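Local coordinates for 2-C-methyl-D-erythritol 2,4-cyclodiphosphate synthase (Thermus thermophilus, PDB 1IV3) that converts 4-diphosphocytidyl-2-C-methyl-D-erythritol 2-phosphate to 2-C-methyl-D-erythritol 2,4-cyclodiphosphate with release of CMP, a metal-dependent step of isoprenoid biosynthesis, at the interface of chains A and B. Numbering follows the deposited sequence. Chains: chain A/B, 2-C-methyl-D-erythritol 2,4-cyclodiphosphate synthase.

The three contacts follow one another along a single interface of the homotrimer. Contacts 1 and 2 adjoin, their C-alpha centres about 9 Å apart; they share A:Ser95 and B:Ser50 and set strand 3-14 of chain B against strands 91-99 and 141-150 of chain A. Contact 3 lies at the end away from contact 2, its C-alpha centre about 16 Å from that of contact 1 and 25 Å from that of contact 2. Mixed packing in contact 1 and mainly polar contacts in contact 2 give way to apolar packing in contact 3, which may couple trimer assembly to a substrate-binding loop.

Contact 1: the interface of chains A and B. Residues chain A 5, 95, 97, 99, 130, 145, 147; chain B 5-7, 50.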
ATOM      1  N   TYR A   5       5.723  -6.409   2.472  1.00 12.11           N
ATOM      2  CA  TYR A   5       5.153  -5.315   1.691  1.00  8.72           C
ATOM      3  C   TYR A   5       6.281  -4.503   1.092  1.00 11.07           C
ATOM      4  O   TYR A   5       7.217  -4.185   1.824  1.00 11.57           O
ATOM      5  CB  TYR A   5       4.268  -4.467   2.615  1.00  8.10           C
ATOM      6  CG  TYR A   5       3.616  -3.316   1.897  1.00 11.01           C
ATOM      7  CD1 TYR A   5       2.623  -3.564   0.952  1.00 10.25           C
ATOM      8  CD2 TYR A   5       4.010  -2.012   2.190  1.00 15.69           C
ATOM      9  CE1 TYR A   5       2.029  -2.490   0.302  1.00 11.54           C
ATOM     10  CE2 TYR A   5       3.417  -0.942   1.533  1.00 14.99           C
ATOM     11  CZ  TYR A   5       2.440  -1.203   0.600  1.00 12.71           C
ATOM     12  OH  TYR A   5       1.844  -0.136  -0.054  1.00 21.15           O
ATOM     13  N   SER A  95       0.787 -10.178  -4.891  1.00 10.50           N
ATOM     14  CA  SER A  95      -0.298  -9.337  -5.368  1.00  7.29           C
ATOM     15  C   SER A  95       0.249  -7.929  -5.490  1.00 15.10           C
ATOM     16  O   SER A  95       0.742  -7.416  -4.481  1.00 15.83           O
ATOM     17  CB  SER A  95      -1.479  -9.369  -4.390  1.00 12.19           C
ATOM     18  OG  SER A  95      -2.536  -8.565  -4.911  1.00 15.69           O
ATOM     19  N   VAL A  97       0.240  -3.818  -7.548  1.00  9.42           N
ATOM     20  CA  VAL A  97      -0.380  -2.820  -8.404  1.00  7.97           C
ATOM     21  C   VAL A  97       0.712  -1.991  -9.075  1.00 11.95           C
ATOM     22  O   VAL A  97       1.622  -1.503  -8.407  1.00 11.50           O
ATOM     23  CB  VAL A  97      -1.260  -1.846  -7.606  1.00  9.90           C
ATOM     24  CG1 VAL A  97      -1.977  -0.856  -8.498  1.00 10.82           C
ATOM     25  CG2 VAL A  97      -2.279  -2.639  -6.777  1.00 12.89           C
ATOM     26  N   THR A  99       1.135   1.430 -11.310  1.00 10.39           N
ATOM     27  CA  THR A  99       0.463   2.687 -11.618  1.00 12.87           C
ATOM     28  C   THR A  99       1.324   3.533 -12.534  1.00 16.06           C
ATOM     29  O   THR A  99       2.491   3.812 -12.238  1.00 14.73           O
ATOM     30  CB  THR A  99       0.167   3.463 -10.319  1.00 12.52           C
ATOM     31  OG1 THR A  99      -0.620   2.642  -9.445  1.00 13.41           O
ATOM     32  CG2 THR A  99      -0.636   4.708 -10.616  1.00 11.93           C
ATOM     33  N   THR A 130      -2.513  -5.972 -10.987  1.00  8.61           N
ATOM     34  CA  THR A 130      -3.547  -5.063 -11.486  1.00  6.16           C
ATOM     35  C   THR A 130      -2.871  -3.780 -11.962  1.00 10.60           C
ATOM     36  O   THR A 130      -1.777  -3.465 -11.485  1.00  9.52           O
ATOM     37  CB  THR A 130      -4.602  -4.696 -10.424  1.00  8.49           C
ATOM     38  OG1 THR A 130      -3.945  -4.087  -9.300  1.00 11.97           O
ATOM     39  CG2 THR A 130      -5.291  -5.942  -9.903  1.00 11.99           C
ATOM     40  N   ARG A 145       3.385  -1.190  -5.977  1.00  8.30           N
ATOM     41  CA  ARG A 145       3.295  -1.605  -4.575  1.00  7.08           C
ATOM     42  C   ARG A 145       2.894  -3.066  -4.557  1.00  9.22           C
ATOM     43  O   ARG A 145       2.033  -3.465  -5.357  1.00 11.72           O
ATOM     44  CB  ARG A 145       2.308  -0.732  -3.794  1.00 14.51           C
ATOM     45  CG  ARG A 145       2.633   0.758  -3.910  1.00 14.19           C
ATOM     46  CD  ARG A 145       1.739   1.593  -2.989  1.00 19.65           C
ATOM     47  NE  ARG A 145       2.272   2.964  -2.938  1.00 23.33           N
ATOM     48  CZ  ARG A 145       1.908   3.842  -3.867  1.00 27.80           C
ATOM     49  NH1 ARG A 145       1.056   3.465  -4.810  1.00 19.45           N
ATOM     50  NH2 ARG A 145       2.391   5.073  -3.824  1.00 46.83           N
ATOM     51  N   VAL A 147       2.410  -6.894  -2.189  1.00  9.34           N
ATOM     52  CA  VAL A 147       2.359  -7.706  -0.958  1.00  8.52           C
ATOM     53  C   VAL A 147       2.704  -9.139  -1.336  1.00  9.02           C
ATOM     54  O   VAL A 147       2.217  -9.653  -2.363  1.00  9.73           O
ATOM     55  CB  VAL A 147       0.981  -7.659  -0.276  1.00 11.91           C
ATOM     56  CG1 VAL A 147       0.960  -8.333   1.075  1.00 17.04           C
ATOM     57  CG2 VAL A 147       0.539  -6.207  -0.082  1.00 12.31           C
TER
ATOM     58  N   TYR B   5      -4.368  -7.238  -3.023  1.00 10.55           N
ATOM     59  CA  TYR B   5      -4.017  -5.844  -2.805  1.00  8.04           C
ATOM     60  C   TYR B   5      -4.556  -5.008  -3.956  1.00 11.30           C
ATOM     61  O   TYR B   5      -4.318  -5.365  -5.120  1.00 10.59           O
ATOM     62  CB  TYR B   5      -2.482  -5.708  -2.714  1.00  7.88           C
ATOM     63  CG  TYR B   5      -2.084  -4.263  -2.456  1.00 10.59           C
ATOM     64  CD1 TYR B   5      -2.299  -3.686  -1.213  1.00 11.10           C
ATOM     65  CD2 TYR B   5      -1.502  -3.489  -3.443  1.00 16.04           C
ATOM     66  CE1 TYR B   5      -1.947  -2.371  -0.961  1.00  9.69           C
ATOM     67  CE2 TYR B   5      -1.149  -2.168  -3.211  1.00 14.39           C
ATOM     68  CZ  TYR B   5      -1.383  -1.628  -1.966  1.00 12.19           C
ATOM     69  OH  TYR B   5      -1.030  -0.324  -1.696  1.00 18.97           O
ATOM     70  N   GLY B   6      -5.275  -3.925  -3.691  1.00  7.71           N
ATOM     71  CA  GLY B   6      -5.848  -3.117  -4.764  1.00  7.87           C
ATOM     72  C   GLY B   6      -5.694  -1.633  -4.451  1.00 12.13           C
ATOM     73  O   GLY B   6      -5.623  -1.214  -3.297  1.00  9.63           O
ATOM     74  N   GLU B   7      -5.633  -0.812  -5.501  1.00  9.88           N
ATOM     75  CA  GLU B   7      -5.531   0.625  -5.308  1.00  7.80           C
ATOM     76  C   GLU B   7      -6.473   1.348  -6.283  1.00  8.56           C
ATOM     77  O   GLU B   7      -6.747   0.841  -7.365  1.00 13.40           O
ATOM     78  CB  GLU B   7      -4.148   1.173  -5.581  1.00  8.13           C
ATOM     79  CG  GLU B   7      -3.013   0.621  -4.718  1.00 13.10           C
ATOM     80  CD  GLU B   7      -1.812   1.536  -5.006  1.00 25.66           C
ATOM     81  OE1 GLU B   7      -1.932   2.758  -4.758  1.00 55.78           O
ATOM     82  OE2 GLU B   7      -0.791   1.062  -5.492  1.00 29.12           O
ATOM     83  N   SER B  50      -7.598  -9.592  -7.591  1.00  9.42           N
ATOM     84  CA  SER B  50      -6.161  -9.885  -7.575  1.00  9.61           C
ATOM     85  C   SER B  50      -5.832 -11.155  -6.811  1.00 10.94           C
ATOM     86  O   SER B  50      -4.897 -11.888  -7.141  1.00 10.78           O
ATOM     87  CB  SER B  50      -5.453  -8.686  -6.928  1.00 10.80           C
ATOM     88  OG  SER B  50      -4.045  -8.821  -7.048  1.00 16.80           O
TER
HETATM   89  O   HOH W   1      -3.117  -6.150  -7.431  1.00 10.90           O
HETATM   90  O   HOH W   2      -5.622  -2.100  -8.166  1.00 11.20           O
HETATM   91  O   HOH W   3       0.940   1.311  -7.680  1.00 15.40           O
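B:Tyr5 lays its ring among A:Val97, A:Arg145 and A:Val147, and this is the tightly packed part of the contact. CG anti to the backbone N (chi1 -179°) turns the ring toward these three. A:Val97 CG2 presses on B:Tyr5 CD2 at 3.5 Å, the two side chains crossing at about a right angle, while A:Arg145 CB meets B:Tyr5 CE2 at 3.8 Å and A:Val147 CG2 lies beside CG and CD1. The phenol OH groups of B:Tyr5 and A:Tyr5 converge side by side in a weak hydrogen bond, the two side chains crossing.

At the root of B:Tyr5, A:Ser95 OG is gripped twice: B:Tyr5 N donates to it at 2.9 Å, and B:Ser50 OG lies 2.6 Å from it in a hydrogen bond of undecided direction. Beyond the ring, A:Arg145 NH1 donates to B:Glu7 OE2 (3.1 Å) on its syn side. OE2 lies 6° out of the guanidinium plane, though the carboxylate plane is turned 78° from it; B:Glu7 OE1 adds a charge contact only.

The other side is looser and wet. A:Thr130 OG1 reaches B:Tyr5 O and B:Ser50 OG through water 1, and the backbone of B:Glu7 through water 2. Water 3 joins A:Thr99 OG1 and A:Val97 O to B:Glu7 OE2, 2.8 Å away. Strand 3-14 of chain B, backed by the end of helix 39-50, packs on strands 3-14, 91-99, 127-132 and 141-150 of chain A.

Contact 2: the interface of chains A and B. Residues chain A 93, 95, 125-126, 149; chain B 2-4, 50-51.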
ATOM      1  N   GLN A  93       2.149 -16.482  -2.663  1.00 11.71           N
ATOM      2  CA  GLN A  93       1.340 -15.572  -3.471  1.00  7.97           C
ATOM      3  C   GLN A  93       1.994 -14.215  -3.636  1.00  8.86           C
ATOM      4  O   GLN A  93       2.674 -13.802  -2.671  1.00 12.01           O
ATOM      5  CB  GLN A  93      -0.030 -15.364  -2.781  1.00 11.29           C
ATOM      6  CG  GLN A  93      -1.012 -14.620  -3.688  1.00 13.88           C
ATOM      7  CD  GLN A  93      -2.477 -14.831  -3.325  1.00 15.01           C
ATOM      8  OE1 GLN A  93      -3.381 -14.598  -4.149  1.00 14.67           O
ATOM      9  NE2 GLN A  93      -2.673 -15.241  -2.078  1.00  9.33           N
ATOM     10  N   SER A  95       0.787 -10.178  -4.891  1.00 10.50           N
ATOM     11  CA  SER A  95      -0.298  -9.337  -5.368  1.00  7.29           C
ATOM     12  C   SER A  95       0.249  -7.929  -5.490  1.00 15.10           C
ATOM     13  O   SER A  95       0.742  -7.416  -4.481  1.00 15.83           O
ATOM     14  CB  SER A  95      -1.479  -9.369  -4.390  1.00 12.19           C
ATOM     15  OG  SER A  95      -2.536  -8.565  -4.911  1.00 15.69           O
ATOM     16  N   ASP A 125      -2.922 -18.256 -10.865  1.00 12.48           N
ATOM     17  CA  ASP A 125      -3.960 -17.708  -9.979  1.00 14.49           C
ATOM     18  C   ASP A 125      -3.411 -17.161  -8.664  1.00 14.16           C
ATOM     19  O   ASP A 125      -4.092 -16.568  -7.821  1.00 15.52           O
ATOM     20  CB  ASP A 125      -4.982 -18.824  -9.708  1.00 15.70           C
ATOM     21  CG  ASP A 125      -4.309 -19.899  -8.862  1.00 21.47           C
ATOM     22  OD1 ASP A 125      -4.449 -19.878  -7.625  1.00 26.10           O
ATOM     23  OD2 ASP A 125      -3.615 -20.735  -9.474  1.00 31.54           O
ATOM     24  N   ARG A 126      -2.106 -17.345  -8.440  1.00  9.80           N
ATOM     25  CA  ARG A 126      -1.432 -16.802  -7.274  1.00  8.55           C
ATOM     26  C   ARG A 126      -0.590 -15.597  -7.674  1.00 10.13           C
ATOM     27  O   ARG A 126       0.208 -15.108  -6.870  1.00 10.39           O
ATOM     28  CB  ARG A 126      -0.531 -17.884  -6.645  1.00  8.96           C
ATOM     29  CG  ARG A 126      -1.312 -18.979  -5.934  1.00 12.52           C
ATOM     30  CD  ARG A 126      -1.929 -18.410  -4.661  1.00 11.37           C
ATOM     31  NE  ARG A 126      -2.554 -19.388  -3.792  1.00 15.09           N
ATOM     32  CZ  ARG A 126      -2.876 -19.226  -2.516  1.00 17.41           C
ATOM     33  NH1 ARG A 126      -2.667 -18.097  -1.825  1.00 14.44           N
ATOM     34  NH2 ARG A 126      -3.442 -20.277  -1.915  1.00 16.99           N
ATOM     35  N   LEU A 149       2.975 -13.252   0.161  1.00  9.45           N
ATOM     36  CA  LEU A 149       2.558 -14.137   1.254  1.00  9.37           C
ATOM     37  C   LEU A 149       3.396 -15.405   1.157  1.00 15.09           C
ATOM     38  O   LEU A 149       3.546 -15.923   0.041  1.00 12.39           O
ATOM     39  CB  LEU A 149       1.070 -14.403   1.120  1.00 17.63           C
ATOM     40  CG  LEU A 149       0.377 -15.268   2.168  1.00 24.57           C
ATOM     41  CD1 LEU A 149       0.411 -14.590   3.527  1.00 20.48           C
ATOM     42  CD2 LEU A 149      -1.051 -15.575   1.714  1.00 17.88           C
TER
ATOM     43  N   ARG B   2      -5.396 -16.733   1.048  1.00 10.16           N
ATOM     44  CA  ARG B   2      -5.116 -15.857  -0.083  1.00 10.43           C
ATOM     45  C   ARG B   2      -5.217 -14.387   0.368  1.00  9.60           C
ATOM     46  O   ARG B   2      -5.986 -14.010   1.245  1.00 10.29           O
ATOM     47  CB  ARG B   2      -6.039 -16.088  -1.271  1.00 14.22           C
ATOM     48  CG  ARG B   2      -5.844 -17.443  -1.976  1.00 18.71           C
ATOM     49  CD  ARG B   2      -6.922 -17.653  -3.030  1.00 12.46           C
ATOM     50  NE  ARG B   2      -6.680 -18.842  -3.827  1.00 20.49           N
ATOM     51  CZ  ARG B   2      -5.992 -18.899  -4.954  1.00 20.10           C
ATOM     52  NH1 ARG B   2      -5.420 -17.843  -5.509  1.00 14.09           N
ATOM     53  NH2 ARG B   2      -5.859 -20.061  -5.576  1.00 18.51           N
ATOM     54  N   ILE B   3      -4.356 -13.633  -0.306  1.00 10.14           N
ATOM     55  CA  ILE B   3      -4.307 -12.201  -0.043  1.00 10.19           C
ATOM     56  C   ILE B   3      -4.483 -11.491  -1.380  1.00  9.47           C
ATOM     57  O   ILE B   3      -4.110 -12.013  -2.429  1.00  9.79           O
ATOM     58  CB  ILE B   3      -2.991 -11.789   0.628  1.00 14.11           C
ATOM     59  CG1 ILE B   3      -3.020 -10.412   1.284  1.00 19.15           C
ATOM     60  CG2 ILE B   3      -1.811 -11.872  -0.355  1.00 11.99           C
ATOM     61  CD1 ILE B   3      -1.974 -10.269   2.375  1.00 29.95           C
ATOM     62  N   GLY B   4      -5.077 -10.309  -1.341  1.00  7.62           N
ATOM     63  CA  GLY B   4      -5.147  -9.470  -2.537  1.00  8.92           C
ATOM     64  C   GLY B   4      -4.924  -8.016  -2.106  1.00 12.14           C
ATOM     65  O   GLY B   4      -5.248  -7.613  -0.986  1.00  8.68           O
ATOM     66  N   SER B  50      -7.598  -9.592  -7.591  1.00  9.42           N
ATOM     67  CA  SER B  50      -6.161  -9.885  -7.575  1.00  9.61           C
ATOM     68  C   SER B  50      -5.832 -11.155  -6.811  1.00 10.94           C
ATOM     69  O   SER B  50      -4.897 -11.888  -7.141  1.00 10.78           O
ATOM     70  CB  SER B  50      -5.453  -8.686  -6.928  1.00 10.80           C
ATOM     71  OG  SER B  50      -4.045  -8.821  -7.048  1.00 16.80           O
ATOM     72  N   ALA B  51      -6.619 -11.399  -5.755  1.00 11.32           N
ATOM     73  CA  ALA B  51      -6.391 -12.555  -4.890  1.00 11.61           C
ATOM     74  C   ALA B  51      -6.591 -13.888  -5.612  1.00 10.89           C
ATOM     75  O   ALA B  51      -6.141 -14.939  -5.126  1.00  9.28           O
ATOM     76  CB  ALA B  51      -7.340 -12.523  -3.693  1.00 10.84           C
TER
HETATM   77  O   HOH W   4      -3.220 -14.092  -6.932  1.00 13.30           O
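The backbone oxygen of A:Asp125 is gripped by B:Arg2 NH1, at 3.0 Å, and by water 4, where two subunits of this IspF-family trimer meet near the chain B N-terminus. NH1 approaches from above the carbonyl plane, 55° out of it. The neighbouring B:Arg2 NH2 makes a short salt bridge, 2.5 Å to the carboxylate A:Asp125 OD1, nearly straight with 167° at the hydrogen. B:Arg2 thus holds A:Asp125 end-on, and its extended chain carries the guanidinium this far. B:Arg2 NH1 also donates to B:Ala51 O at 3.0 Å within its own chain, which should fix the rotation of the group.

A:Arg126 stacks on the same guanidinium: the two planes are 17° apart, and A:Arg126 NE sits 3.6 Å above the centre of the B:Arg2 group. A:Asp125 may offset the repulsion between these like charges.

A:Gln93, extended with CG anti to its backbone N, points its amide between B:Ile3 and B:Ala51. As modelled, A:Gln93 OE1 faces B:Ala51 O at 2.9 Å and NE2 faces B:Ile3 N, so acceptor meets acceptor and donor meets donor. The modelled amide orientation is doubtful; a flip would turn both pairs into plausible hydrogen bonds. Water 4 links this amide to A:Asp125 O and B:Ser50 O. B:Ile3 CG2 lies 4.1 Å from A:Leu149 CB.

Contact 3: the interface of chains A and B. Residues chain A 134, 136-137; chain B 138, 141, 143.
A:Leu137 lies against B:His141, and the main interaction is a CH-pi contact. A:Leu137 CB stands over one face of the imidazole, 3.9 Å from its centroid and offset toward the rim on the CE1 and NE2 side. The two side chains slide past each other in opposite directions, which brings the leucine tip back over the root of the histidine: A:Leu137 CD2 lies 3.7 Å from B:His141 CG. With CG anti to the backbone N (chi1 -170°), the leucine runs along the ring from rim to root.

Carbon contacts extend the patch beyond the ring. A:Leu137 CD1 meets the methyl CB of B:Ala138 at 3.9 Å, and A:Leu137 CD2 lies over the face of the B:Gln143 amide, 4.0 Å from B:Gln143 CD. The two methyl groups thus bridge three residues of chain B.

Polar interactions are absent across this patch, since no nitrogen or oxygen lies within bonding distance of the other chain. A:Leu137 N, 3.6 Å from B:His141 CE1, sits above the ring near that rim, not in a hydrogen bond.

In the fold, A:Leu137 belongs to the loop between strands 127-132 and 141-150 of chain A, following the substrate-binding residue A:Ser134. It docks on the beginning of strand 141-150 of chain B and the loop just before it, so trimer packing may steady this active-site loop.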
ATOM      1  N   SER A 134      -2.535   7.190 -12.819  1.00 19.79           N
ATOM      2  CA  SER A 134      -2.489   8.047 -11.636  1.00 23.24           C
ATOM      3  C   SER A 134      -3.596   9.093 -11.656  1.00 20.21           C
ATOM      4  O   SER A 134      -3.706   9.882 -10.724  1.00 17.58           O
ATOM      5  CB  SER A 134      -1.148   8.788 -11.563  1.00 23.26           C
ATOM      6  OG  SER A 134      -1.085   9.798 -12.568  1.00 27.54           O
ATOM      7  N   GLY A 136      -3.467  11.605 -13.284  1.00 17.65           N
ATOM      8  CA  GLY A 136      -2.776  12.881 -13.251  1.00 23.39           C
ATOM      9  C   GLY A 136      -2.143  13.232 -11.932  1.00 25.15           C
ATOM     10  O   GLY A 136      -1.535  14.297 -11.782  1.00 20.96           O
ATOM     11  N   LEU A 137      -2.269  12.326 -10.960  1.00 19.68           N
ATOM     12  CA  LEU A 137      -1.604  12.568  -9.679  1.00 22.11           C
ATOM     13  C   LEU A 137      -0.087  12.552  -9.859  1.00 33.47           C
ATOM     14  O   LEU A 137       0.635  13.381  -9.300  1.00 27.96           O
ATOM     15  CB  LEU A 137      -2.080  11.511  -8.694  1.00 25.42           C
ATOM     16  CG  LEU A 137      -1.722  11.679  -7.220  1.00 27.82           C
ATOM     17  CD1 LEU A 137      -1.372  13.118  -6.892  1.00 29.57           C
ATOM     18  CD2 LEU A 137      -2.881  11.196  -6.358  1.00 36.57           C
TER
ATOM     19  N   ALA B 138      -1.644  15.615  -1.989  1.00 16.77           N
ATOM     20  CA  ALA B 138      -2.566  15.289  -3.076  1.00 12.78           C
ATOM     21  C   ALA B 138      -3.926  15.882  -2.747  1.00 20.39           C
ATOM     22  O   ALA B 138      -4.911  15.226  -2.428  1.00 20.45           O
ATOM     23  CB  ALA B 138      -2.669  13.782  -3.275  1.00 16.15           C
ATOM     24  N   HIS B 141      -7.156  14.869  -5.063  1.00 17.73           N
ATOM     25  CA  HIS B 141      -7.510  13.498  -5.396  1.00 16.93           C
ATOM     26  C   HIS B 141      -8.051  12.763  -4.168  1.00 11.99           C
ATOM     27  O   HIS B 141      -7.741  13.133  -3.040  1.00 11.32           O
ATOM     28  CB  HIS B 141      -6.312  12.721  -5.952  1.00 20.16           C
ATOM     29  CG  HIS B 141      -5.815  13.192  -7.277  1.00 17.55           C
ATOM     30  ND1 HIS B 141      -6.014  12.509  -8.456  1.00 22.96           N
ATOM     31  CD2 HIS B 141      -5.106  14.301  -7.601  1.00 18.96           C
ATOM     32  CE1 HIS B 141      -5.459  13.170  -9.465  1.00 17.17           C
ATOM     33  NE2 HIS B 141      -4.901  14.257  -8.960  1.00 22.70           N
ATOM     34  N   GLN B 143      -7.759   8.905  -2.681  1.00 11.87           N
ATOM     35  CA  GLN B 143      -6.991   7.675  -2.919  1.00 11.93           C
ATOM     36  C   GLN B 143      -7.503   6.577  -2.013  1.00 10.22           C
ATOM     37  O   GLN B 143      -7.939   6.823  -0.881  1.00 11.85           O
ATOM     38  CB  GLN B 143      -5.506   7.894  -2.665  1.00  9.89           C
ATOM     39  CG  GLN B 143      -4.947   9.153  -3.337  1.00 14.62           C
ATOM     40  CD  GLN B 143      -3.557   9.473  -2.818  1.00 15.65           C
ATOM     41  OE1 GLN B 143      -3.341  10.415  -2.057  1.00 22.26           O
ATOM     42  NE2 GLN B 143      -2.600   8.653  -3.212  1.00 15.88           N
TER